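Local coordinates for amino acid adenylation domain-containing protein (Bacillus stratosphericus LAMA 585, PDB 6ULY) that probably activates an alpha-keto acid as its acyl adenylate, the selection step of a nonribosomal depsipeptide synthetase module, at residues L356-E360 and P369-R373. Residues are numbered along the deposited sequence; the frame is centred on the assembly and turned at random.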
loop_
_atom_site.group_PDB
_atom_site.type_symbol
_atom_site.label_atom_id
_atom_site.label_comp_id
_atom_site.label_asym_id
_atom_site.label_seq_id
_atom_site.Cartn_x
_atom_site.Cartn_y
_atom_site.Cartn_z
ATOM N N LEU A 356 13.881 12.327 -26.534
ATOM C CA LEU A 356 15.217 12.540 -25.993
ATOM C C LEU A 356 15.891 11.199 -25.751
ATOM O O LEU A 356 15.286 10.291 -25.172
ATOM C CB LEU A 356 15.160 13.335 -24.687
ATOM C CG LEU A 356 14.585 14.747 -24.791
ATOM C CD1 LEU A 356 14.322 15.320 -23.408
ATOM C CD2 LEU A 356 15.526 15.647 -25.573
ATOM N N THR A 357 17.142 11.084 -26.181
ATOM C CA THR A 357 17.929 9.875 -25.997
ATOM C C THR A 357 19.196 10.213 -25.229
ATOM O O THR A 357 19.857 11.216 -25.516
ATOM C CB THR A 357 18.279 9.227 -27.344
ATOM O OG1 THR A 357 17.103 8.639 -27.911
ATOM C CG2 THR A 357 19.343 8.154 -27.173
ATOM N N PHE A 358 19.524 9.374 -24.248
ATOM C CA PHE A 358 20.659 9.614 -23.371
ATOM C C PHE A 358 21.432 8.320 -23.165
ATOM O O PHE A 358 20.931 7.222 -23.418
ATOM C CB PHE A 358 20.224 10.152 -22.002
ATOM C CG PHE A 358 19.386 11.394 -22.069
ATOM C CD1 PHE A 358 19.974 12.632 -22.263
ATOM C CD2 PHE A 358 18.010 11.326 -21.919
ATOM C CE1 PHE A 358 19.205 13.781 -22.312
ATOM C CE2 PHE A 358 17.238 12.470 -21.967
ATOM C CZ PHE A 358 17.837 13.698 -22.165
ATOM N N GLU A 359 22.662 8.469 -22.684
ATOM C CA GLU A 359 23.461 7.312 -22.312
ATOM C C GLU A 359 22.871 6.659 -21.067
ATOM O O GLU A 359 22.437 7.343 -20.136
ATOM C CB GLU A 359 24.908 7.731 -22.052
ATOM C CG GLU A 359 25.942 6.677 -22.417
ATOM C CD GLU A 359 26.173 6.577 -23.916
ATOM O OE1 GLU A 359 25.813 7.529 -24.640
ATOM O OE2 GLU A 359 26.715 5.547 -24.369
ATOM N N GLU A 360 22.835 5.324 -21.062
ATOM C CA GLU A 360 22.364 4.608 -19.879
ATOM C C GLU A 360 23.255 4.874 -18.672
ATOM O O GLU A 360 22.788 4.818 -17.530
ATOM C CB GLU A 360 22.298 3.105 -20.160
ATOM C CG GLU A 360 21.031 2.660 -20.874
ATOM C CD GLU A 360 20.961 1.156 -21.078
ATOM O OE1 GLU A 360 19.837 0.610 -21.097
ATOM O OE2 GLU A 360 22.028 0.519 -21.216
ATOM N N PRO A 369 23.280 13.449 -23.553
ATOM C CA PRO A 369 22.616 13.039 -24.795
ATOM C C PRO A 369 23.477 12.081 -25.603
ATOM O O PRO A 369 24.702 12.053 -25.487
ATOM C CB PRO A 369 22.401 14.362 -25.540
ATOM C CG PRO A 369 22.388 15.400 -24.471
ATOM C CD PRO A 369 23.349 14.917 -23.426
ATOM N N ALA A 370 22.806 11.282 -26.427
ATOM C CA ALA A 370 23.485 10.348 -27.310
ATOM C C ALA A 370 22.568 10.046 -28.484
ATOM O O ALA A 370 21.367 10.320 -28.445
ATOM C CB ALA A 370 23.869 9.057 -26.579
ATOM N N GLU A 371 23.155 9.489 -29.535
ATOM C CA GLU A 371 22.392 8.982 -30.666
ATOM C C GLU A 371 21.971 7.552 -30.353
ATOM O O GLU A 371 22.785 6.750 -29.885
ATOM C CB GLU A 371 23.219 9.042 -31.951
ATOM C CG GLU A 371 23.469 10.459 -32.454
ATOM C CD GLU A 371 22.598 10.819 -33.645
ATOM O OE1 GLU A 371 22.904 10.360 -34.766
ATOM O OE2 GLU A 371 21.604 11.551 -33.459
ATOM N N ALA A 372 20.698 7.245 -30.592
ATOM C CA ALA A 372 20.157 5.953 -30.195
ATOM C C ALA A 372 20.988 4.816 -30.778
ATOM O O ALA A 372 21.413 4.862 -31.936
ATOM C CB ALA A 372 18.700 5.827 -30.643
ATOM N N ARG A 373 21.224 3.794 -29.958
ATOM C CA ARG A 373 22.009 2.630 -30.339
ATOM C C ARG A 373 21.279 1.370 -29.892
ATOM O O ARG A 373 20.309 1.422 -29.130
ATOM C CB ARG A 373 23.414 2.676 -29.724
ATOM C CG ARG A 373 24.206 3.929 -30.066
ATOM C CD ARG A 373 25.631 3.834 -29.550
ATOM N NE ARG A 373 25.696 3.087 -28.295
ATOM C CZ ARG A 373 25.759 3.632 -27.083
ATOM N NH1 ARG A 373 25.804 2.848 -26.014
ATOM N NH2 ARG A 373 25.788 4.950 -26.929
#
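Strand 355-359 pairs with strand 377-381 in a two-stranded antiparallel hairpin of this ANL-family adenylation domain, and the long loop joining them folds back so that 369-373 crosses the first strand almost at right angles (88°). The crossing is made by a single antiparallel, non-hydrogen-bonded bridge between Phe358 and Pro369. One flanking backbone hydrogen bond runs from Ala370 N to Thr357 O (3.1 Å), the same carbonyl receiving a CA-H...O contact from Pro369 CA (3.4 Å); the other flanking bond joins Glu359 to Arg368. On the strand's other edge, Phe358 and Val378 are joined through their backbones, so both edges are bonded here.

Apolar contacts flank the bridge. Phe358 turns its ring edge to Pro369, with Phe358 CE1 4.2 Å from Pro369 CG, while the ring itself is buried and meets Phe445 nearly perpendicularly. Thr357 packs its methyl against Ala372 (CG2 to CB 4.2 Å), its hydroxyl being hydrogen-bonded to Ser379.

Charge pairing closes the far end of this surface contact. The carboxylate of Glu359 lies over Ala370, with Glu359 OE1 3.1 Å from Ala370 CB, and forms a salt bridge to the guanidinium edge, Glu359 OE2 to Arg373 NH2 at 2.8 Å.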